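PDB 5FQ8: outer membrane protein Omp121 from Bacteroides thetaiotaomicron, which is a TonB-dependent receptor of the outer membrane, a plugged beta-barrel that probably imports a nutrient into the periplasm. Local coordinates for residues M163-V175 / F261-S273. Numbering follows the deposited sequence.
Sequences MITTKSGRKEKGV and FNGATDKSDYYVS
Gly169 and Arg170 lie across the end of the hairpin that pairs strands 252-264 and 268-280. Gly169 CA is 4.6 Å from Asp269 CA, on one hairpin arm. Arg170 CA is equally close to Gly263 CA on the other. The link from 167 onward thus crosses the hairpin instead of adding a strand. Gly169 CA packs on Asp269 CB at 3.6 Å. Ala264 CB faces the Gly169-Arg170 backbone, 3.8 Å from Gly169 C.

Tyr271 has CG anti to its own backbone N (chi1 -159°), and this lays the ring beside the link. Ser168 O sits at the ring edge. Lys167 CB meets Tyr271 CE2 obliquely, at 3.6 Å. The lysine chain runs on past the ring, with Lys167 CD 3.6 Å from Tyr271 OH. Beyond CD the chain leads away, and its NZ bonds to Asp136 O. A serine in place of Tyr271 would probably leave Lys167 CB and CD without their packing partner and cost the weak hydroxyl bond to Ser260.

The Arg170 guanidinium is poorly ordered. Asn262 O lies over one face and Glu172 N over the other. Arg170 NH1 donates to Gly174 O at 2.7 Å, from above the carbonyl plane.

Strand 161-166 belongs to the plug, and strand 177-188 is the first of the barrel. The contact therefore seats the plug-to-barrel connection on a barrel hairpin, chiefly by van der Waals packing against backbone.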
ATOM      1  N   MET B 163     -19.984  18.931 -30.377  1.00 28.57           N
ATOM      2  CA  MET B 163     -20.051  17.920 -31.417  1.00 28.89           C
ATOM      3  C   MET B 163     -18.828  18.036 -32.305  1.00 28.88           C
ATOM      4  O   MET B 163     -18.663  19.030 -33.011  1.00 54.24           O
ATOM      5  CB  MET B 163     -21.319  18.084 -32.241  1.00 29.51           C
ATOM      6  CG  MET B 163     -22.533  17.469 -31.633  1.00 49.50           C
ATOM      7  SD  MET B 163     -23.982  18.054 -32.475  1.00 56.36           S
ATOM      8  CE  MET B 163     -23.436  17.974 -34.176  1.00 68.97           C
ATOM      9  N   ILE B 164     -18.001  17.036 -32.288  1.00 28.66           N
ATOM     10  CA  ILE B 164     -16.848  16.976 -33.176  1.00 28.71           C
ATOM     11  C   ILE B 164     -17.151  16.018 -34.321  1.00 29.19           C
ATOM     12  O   ILE B 164     -17.910  15.061 -34.161  1.00 29.30           O
ATOM     13  CB  ILE B 164     -15.590  16.573 -32.387  1.00 28.18           C
ATOM     14  CG1 ILE B 164     -15.198  17.706 -31.452  1.00 27.80           C
ATOM     15  CG2 ILE B 164     -14.431  16.255 -33.300  1.00 28.28           C
ATOM     16  CD1 ILE B 164     -13.897  17.462 -30.757  1.00 32.25           C
ATOM     17  N   THR B 165     -16.627  16.321 -35.510  1.00 29.53           N
ATOM     18  CA  THR B 165     -16.775  15.443 -36.666  1.00 30.01           C
ATOM     19  C   THR B 165     -15.416  15.240 -37.310  1.00 30.01           C
ATOM     20  O   THR B 165     -14.745  16.208 -37.672  1.00 30.98           O
ATOM     21  CB  THR B 165     -17.766  15.998 -37.684  1.00 30.64           C
ATOM     22  OG1 THR B 165     -19.054  16.138 -37.082  1.00 30.69           O
ATOM     23  CG2 THR B 165     -17.894  15.056 -38.832  1.00 31.16           C
ATOM     24  N   THR B 166     -15.017  13.990 -37.450  1.00 30.02           N
ATOM     25  CA  THR B 166     -13.678  13.644 -37.891  1.00 29.98           C
ATOM     26  C   THR B 166     -13.623  13.472 -39.407  1.00 30.63           C
ATOM     27  O   THR B 166     -14.638  13.261 -40.071  1.00 41.75           O
ATOM     28  CB  THR B 166     -13.238  12.374 -37.177  1.00 30.18           C
ATOM     29  OG1 THR B 166     -14.302  11.422 -37.223  1.00 29.91           O
ATOM     30  CG2 THR B 166     -12.953  12.666 -35.734  1.00 29.03           C
ATOM     31  N   LYS B 167     -12.416  13.565 -39.956  1.00 30.69           N
ATOM     32  CA  LYS B 167     -12.247  13.532 -41.406  1.00 31.33           C
ATOM     33  C   LYS B 167     -12.497  12.137 -41.963  1.00 31.69           C
ATOM     34  O   LYS B 167     -12.236  11.132 -41.306  1.00 31.41           O
ATOM     35  CB  LYS B 167     -10.841  13.988 -41.787  1.00 31.31           C
ATOM     36  CG  LYS B 167     -10.559  15.452 -41.533  1.00 31.12           C
ATOM     37  CD  LYS B 167      -9.078  15.732 -41.547  1.00 30.97           C
ATOM     38  CE  LYS B 167      -8.779  17.208 -41.463  1.00 30.90           C
ATOM     39  NZ  LYS B 167      -7.324  17.502 -41.525  1.00 30.81           N
ATOM     40  N   SER B 168     -13.005  12.083 -43.194  1.00 32.36           N
ATOM     41  CA  SER B 168     -13.266  10.811 -43.854  1.00 32.80           C
ATOM     42  C   SER B 168     -12.415  10.648 -45.101  1.00 33.32           C
ATOM     43  O   SER B 168     -11.199  10.785 -45.041  1.00 33.13           O
ATOM     44  CB  SER B 168     -14.738  10.681 -44.211  1.00 33.22           C
ATOM     45  OG  SER B 168     -15.548  10.971 -43.095  1.00 39.59           O
ATOM     46  N   GLY B 169     -13.043  10.368 -46.241  1.00 39.14           N
ATOM     47  CA  GLY B 169     -12.342   9.916 -47.418  1.00 44.18           C
ATOM     48  C   GLY B 169     -12.227  10.943 -48.534  1.00 47.17           C
ATOM     49  O   GLY B 169     -12.838  12.006 -48.530  1.00 53.62           O
ATOM     50  N   ARG B 170     -11.420  10.573 -49.520  1.00 56.41           N
ATOM     51  CA  ARG B 170     -11.114  11.361 -50.704  1.00 55.08           C
ATOM     52  C   ARG B 170     -12.241  11.149 -51.775  1.00 68.45           C
ATOM     53  O   ARG B 170     -13.387  11.064 -51.340  1.00 72.31           O
ATOM     54  CB  ARG B 170      -9.705  10.982 -51.127  1.00 62.19           C
ATOM     55  CG  ARG B 170      -8.606  11.744 -50.468  1.00 58.52           C
ATOM     56  CD  ARG B 170      -7.285  11.322 -51.067  1.00 67.90           C
ATOM     57  NE  ARG B 170      -7.462  10.157 -51.929  1.00 75.21           N
ATOM     58  CZ  ARG B 170      -6.542   9.685 -52.764  1.00 81.39           C
ATOM     59  NH1 ARG B 170      -5.365  10.287 -52.864  1.00 83.95           N
ATOM     60  NH2 ARG B 170      -6.801   8.610 -53.504  1.00 88.38           N
ATOM     61  N   LYS B 171     -12.047  11.065 -53.108  1.00 60.52           N
ATOM     62  CA  LYS B 171     -10.804  10.986 -53.884  1.00 58.23           C
ATOM     63  C   LYS B 171     -10.172  12.364 -54.068  1.00 58.96           C
ATOM     64  O   LYS B 171     -10.850  13.379 -54.018  1.00 51.76           O
ATOM     65  CB  LYS B 171     -11.055  10.307 -55.228  1.00 65.74           C
ATOM     66  CG  LYS B 171     -11.046   8.788 -55.149  1.00 61.18           C
ATOM     67  CD  LYS B 171     -11.492   8.148 -56.461  1.00 49.28           C
ATOM     68  CE  LYS B 171     -10.307   7.645 -57.259  1.00 48.21           C
ATOM     69  NZ  LYS B 171      -9.103   8.505 -57.047  1.00 48.56           N
ATOM     70  N   GLU B 172      -8.856  12.373 -54.229  1.00 55.39           N
ATOM     71  CA  GLU B 172      -8.076  13.593 -54.390  1.00 57.40           C
ATOM     72  C   GLU B 172      -6.879  13.264 -55.274  1.00 52.92           C
ATOM     73  O   GLU B 172      -6.885  12.269 -56.006  1.00 52.91           O
ATOM     74  CB  GLU B 172      -7.645  14.142 -53.021  1.00 66.34           C
ATOM     75  CG  GLU B 172      -8.216  15.485 -52.618  1.00 66.95           C
ATOM     76  CD  GLU B 172      -7.527  16.059 -51.386  1.00 63.50           C
ATOM     77  OE1 GLU B 172      -7.383  15.334 -50.376  1.00 65.47           O
ATOM     78  OE2 GLU B 172      -7.114  17.236 -51.436  1.00 65.14           O
ATOM     79  N   LYS B 173      -5.851  14.093 -55.202  1.00 52.15           N
ATOM     80  CA  LYS B 173      -4.591  13.839 -55.880  1.00 58.02           C
ATOM     81  C   LYS B 173      -3.478  14.026 -54.870  1.00 59.62           C
ATOM     82  O   LYS B 173      -3.434  15.062 -54.213  1.00 72.49           O
ATOM     83  CB  LYS B 173      -4.392  14.797 -57.054  1.00 65.75           C
ATOM     84  CG  LYS B 173      -5.270  14.556 -58.259  1.00 66.62           C
ATOM     85  CD  LYS B 173      -5.030  15.646 -59.295  1.00 56.15           C
ATOM     86  CE  LYS B 173      -4.722  15.076 -60.684  1.00 53.90           C
ATOM     87  NZ  LYS B 173      -5.907  14.430 -61.303  1.00 59.12           N
ATOM     88  N   GLY B 174      -2.590  13.047 -54.715  1.00 54.15           N
ATOM     89  CA  GLY B 174      -2.638  11.802 -55.445  1.00 47.67           C
ATOM     90  C   GLY B 174      -2.739  10.553 -54.586  1.00 43.57           C
ATOM     91  O   GLY B 174      -3.622   9.739 -54.807  1.00 47.75           O
ATOM     92  N   VAL B 175      -1.851  10.378 -53.609  1.00 37.59           N
ATOM     93  CA  VAL B 175      -1.875   9.164 -52.798  1.00 41.38           C
ATOM     94  C   VAL B 175      -2.655   9.313 -51.498  1.00 36.39           C
ATOM     95  O   VAL B 175      -3.139   8.306 -50.968  1.00 36.80           O
ATOM     96  CB  VAL B 175      -0.452   8.671 -52.484  1.00 37.12           C
ATOM     97  CG1 VAL B 175       0.314   8.442 -53.756  1.00 37.98           C
ATOM     98  CG2 VAL B 175       0.254   9.665 -51.618  1.00 36.52           C
ATOM     99  N   PHE B 261      -3.507   8.955 -43.576  1.00 35.55           N
ATOM    100  CA  PHE B 261      -3.658   8.199 -44.819  1.00 33.70           C
ATOM    101  C   PHE B 261      -5.133   8.116 -45.179  1.00 33.01           C
ATOM    102  O   PHE B 261      -5.960   7.773 -44.337  1.00 34.51           O
ATOM    103  CB  PHE B 261      -3.089   6.782 -44.707  1.00 33.17           C
ATOM    104  CG  PHE B 261      -1.612   6.724 -44.471  1.00 36.12           C
ATOM    105  CD1 PHE B 261      -1.105   6.829 -43.195  1.00 32.18           C
ATOM    106  CD2 PHE B 261      -0.735   6.526 -45.519  1.00 36.39           C
ATOM    107  CE1 PHE B 261       0.247   6.764 -42.961  1.00 32.13           C
ATOM    108  CE2 PHE B 261       0.622   6.456 -45.293  1.00 36.04           C
ATOM    109  CZ  PHE B 261       1.115   6.575 -44.004  1.00 32.73           C
ATOM    110  N   ASN B 262      -5.448   8.370 -46.440  1.00 33.65           N
ATOM    111  CA  ASN B 262      -6.789   8.741 -46.857  1.00 36.17           C
ATOM    112  C   ASN B 262      -7.079   8.177 -48.241  1.00 40.20           C
ATOM    113  O   ASN B 262      -6.168   7.952 -49.044  1.00 45.75           O
ATOM    114  CB  ASN B 262      -6.903  10.271 -46.843  1.00 33.74           C
ATOM    115  CG  ASN B 262      -8.242  10.787 -47.314  1.00 35.42           C
ATOM    116  OD1 ASN B 262      -9.152  10.038 -47.628  1.00 34.35           O
ATOM    117  ND2 ASN B 262      -8.364  12.097 -47.353  1.00 46.22           N
ATOM    118  N   GLY B 263      -8.355   7.966 -48.522  1.00 38.10           N
ATOM    119  CA  GLY B 263      -8.759   7.462 -49.814  1.00 35.82           C
ATOM    120  C   GLY B 263     -10.226   7.132 -49.764  1.00 35.96           C
ATOM    121  O   GLY B 263     -10.808   7.014 -48.691  1.00 35.42           O
ATOM    122  N   ALA B 264     -10.830   6.986 -50.936  1.00 36.72           N
ATOM    123  CA  ALA B 264     -12.244   6.665 -50.951  1.00 36.93           C
ATOM    124  C   ALA B 264     -12.650   6.172 -52.322  1.00 37.87           C
ATOM    125  O   ALA B 264     -11.916   6.293 -53.301  1.00 38.37           O
ATOM    126  CB  ALA B 264     -13.107   7.863 -50.556  1.00 36.67           C
ATOM    127  N   THR B 265     -13.850   5.605 -52.367  1.00 38.15           N
ATOM    128  CA  THR B 265     -14.473   5.183 -53.607  1.00 39.07           C
ATOM    129  C   THR B 265     -15.889   5.722 -53.628  1.00 39.24           C
ATOM    130  O   THR B 265     -16.263   6.515 -52.770  1.00 38.68           O
ATOM    131  CB  THR B 265     -14.479   3.668 -53.720  1.00 39.38           C
ATOM    132  OG1 THR B 265     -15.399   3.152 -52.761  1.00 39.87           O
ATOM    133  CG2 THR B 265     -13.109   3.118 -53.427  1.00 39.09           C
ATOM    134  N   ASP B 266     -16.696   5.310 -54.583  1.00 48.47           N
ATOM    135  CA  ASP B 266     -18.062   5.797 -54.570  1.00 51.99           C
ATOM    136  C   ASP B 266     -18.925   5.003 -53.621  1.00 55.76           C
ATOM    137  O   ASP B 266     -20.102   5.326 -53.469  1.00 54.04           O
ATOM    138  CB  ASP B 266     -18.662   5.769 -55.977  1.00 63.07           C
ATOM    139  CG  ASP B 266     -18.240   6.970 -56.814  1.00 69.67           C
ATOM    140  OD1 ASP B 266     -18.730   8.087 -56.547  1.00 76.78           O
ATOM    141  OD2 ASP B 266     -17.410   6.803 -57.735  1.00 80.00           O
ATOM    142  N   LYS B 267     -18.361   3.982 -52.982  1.00 39.58           N
ATOM    143  CA  LYS B 267     -19.090   3.176 -52.023  1.00 39.29           C
ATOM    144  C   LYS B 267     -18.389   3.049 -50.675  1.00 38.36           C
ATOM    145  O   LYS B 267     -18.914   2.371 -49.787  1.00 38.07           O
ATOM    146  CB  LYS B 267     -19.338   1.777 -52.601  1.00 39.94           C
ATOM    147  CG  LYS B 267     -20.074   1.757 -53.923  1.00 41.81           C
ATOM    148  CD  LYS B 267     -21.499   2.252 -53.781  1.00 43.47           C
ATOM    149  CE  LYS B 267     -22.404   1.565 -54.790  1.00 47.73           C
ATOM    150  NZ  LYS B 267     -21.920   1.741 -56.196  1.00 56.83           N
ATOM    151  N   SER B 268     -17.235   3.678 -50.486  1.00 37.91           N
ATOM    152  CA  SER B 268     -16.434   3.389 -49.307  1.00 37.12           C
ATOM    153  C   SER B 268     -15.417   4.495 -49.094  1.00 49.60           C
ATOM    154  O   SER B 268     -15.027   5.190 -50.034  1.00 49.22           O
ATOM    155  CB  SER B 268     -15.721   2.052 -49.455  1.00 37.31           C
ATOM    156  OG  SER B 268     -14.679   2.172 -50.396  1.00 37.66           O
ATOM    157  N   ASP B 269     -14.984   4.645 -47.847  1.00 35.85           N
ATOM    158  CA  ASP B 269     -13.908   5.572 -47.531  1.00 35.37           C
ATOM    159  C   ASP B 269     -13.088   5.000 -46.390  1.00 34.72           C
ATOM    160  O   ASP B 269     -13.524   4.090 -45.688  1.00 34.55           O
ATOM    161  CB  ASP B 269     -14.429   6.966 -47.179  1.00 35.08           C
ATOM    162  CG  ASP B 269     -15.420   6.948 -46.059  1.00 34.65           C
ATOM    163  OD1 ASP B 269     -15.002   6.690 -44.932  1.00 34.97           O
ATOM    164  OD2 ASP B 269     -16.615   7.198 -46.290  1.00 34.96           O
ATOM    165  N   TYR B 270     -11.889   5.541 -46.214  1.00 34.39           N
ATOM    166  CA  TYR B 270     -10.948   4.975 -45.259  1.00 33.86           C
ATOM    167  C   TYR B 270      -9.974   6.053 -44.823  1.00 33.38           C
ATOM    168  O   TYR B 270      -9.333   6.677 -45.668  1.00 33.68           O
ATOM    169  CB  TYR B 270     -10.216   3.804 -45.884  1.00 34.30           C
ATOM    170  CG  TYR B 270      -9.571   2.872 -44.902  1.00 33.89           C
ATOM    171  CD1 TYR B 270     -10.268   2.411 -43.791  1.00 39.75           C
ATOM    172  CD2 TYR B 270      -8.274   2.419 -45.100  1.00 41.47           C
ATOM    173  CE1 TYR B 270      -9.687   1.548 -42.897  1.00 40.41           C
ATOM    174  CE2 TYR B 270      -7.680   1.550 -44.208  1.00 42.68           C
ATOM    175  CZ  TYR B 270      -8.393   1.124 -43.109  1.00 39.13           C
ATOM    176  OH  TYR B 270      -7.828   0.262 -42.208  1.00 41.63           O
ATOM    177  N   TYR B 271      -9.866   6.267 -43.511  1.00 32.68           N
ATOM    178  CA  TYR B 271      -8.942   7.228 -42.925  1.00 34.70           C
ATOM    179  C   TYR B 271      -8.151   6.544 -41.824  1.00 39.64           C
ATOM    180  O   TYR B 271      -8.711   5.776 -41.043  1.00 31.46           O
ATOM    181  CB  TYR B 271      -9.703   8.431 -42.366  1.00 31.85           C
ATOM    182  CG  TYR B 271      -8.882   9.685 -42.186  1.00 31.57           C
ATOM    183  CD1 TYR B 271      -8.061   9.850 -41.093  1.00 32.57           C
ATOM    184  CD2 TYR B 271      -8.937  10.707 -43.112  1.00 31.93           C
ATOM    185  CE1 TYR B 271      -7.315  10.980 -40.926  1.00 32.22           C
ATOM    186  CE2 TYR B 271      -8.192  11.840 -42.955  1.00 31.72           C
ATOM    187  CZ  TYR B 271      -7.381  11.975 -41.854  1.00 47.67           C
ATOM    188  OH  TYR B 271      -6.631  13.117 -41.677  1.00 49.65           O
ATOM    189  N   VAL B 272      -6.845   6.800 -41.777  1.00 32.64           N
ATOM    190  CA  VAL B 272      -5.960   6.230 -40.761  1.00 31.11           C
ATOM    191  C   VAL B 272      -4.891   7.256 -40.431  1.00 30.79           C
ATOM    192  O   VAL B 272      -4.216   7.758 -41.332  1.00 36.59           O
ATOM    193  CB  VAL B 272      -5.307   4.916 -41.226  1.00 31.50           C
ATOM    194  CG1 VAL B 272      -4.241   4.494 -40.250  1.00 31.09           C
ATOM    195  CG2 VAL B 272      -6.330   3.832 -41.362  1.00 31.77           C
ATOM    196  N   SER B 273      -4.718   7.553 -39.146  1.00 30.17           N
ATOM    197  CA  SER B 273      -3.862   8.647 -38.706  1.00 29.84           C
ATOM    198  C   SER B 273      -3.034   8.243 -37.497  1.00 29.36           C
ATOM    199  O   SER B 273      -3.319   7.258 -36.818  1.00 29.20           O
ATOM    200  CB  SER B 273      -4.689   9.865 -38.336  1.00 31.94           C
ATOM    201  OG  SER B 273      -5.567   9.524 -37.289  1.00 41.20           O
TER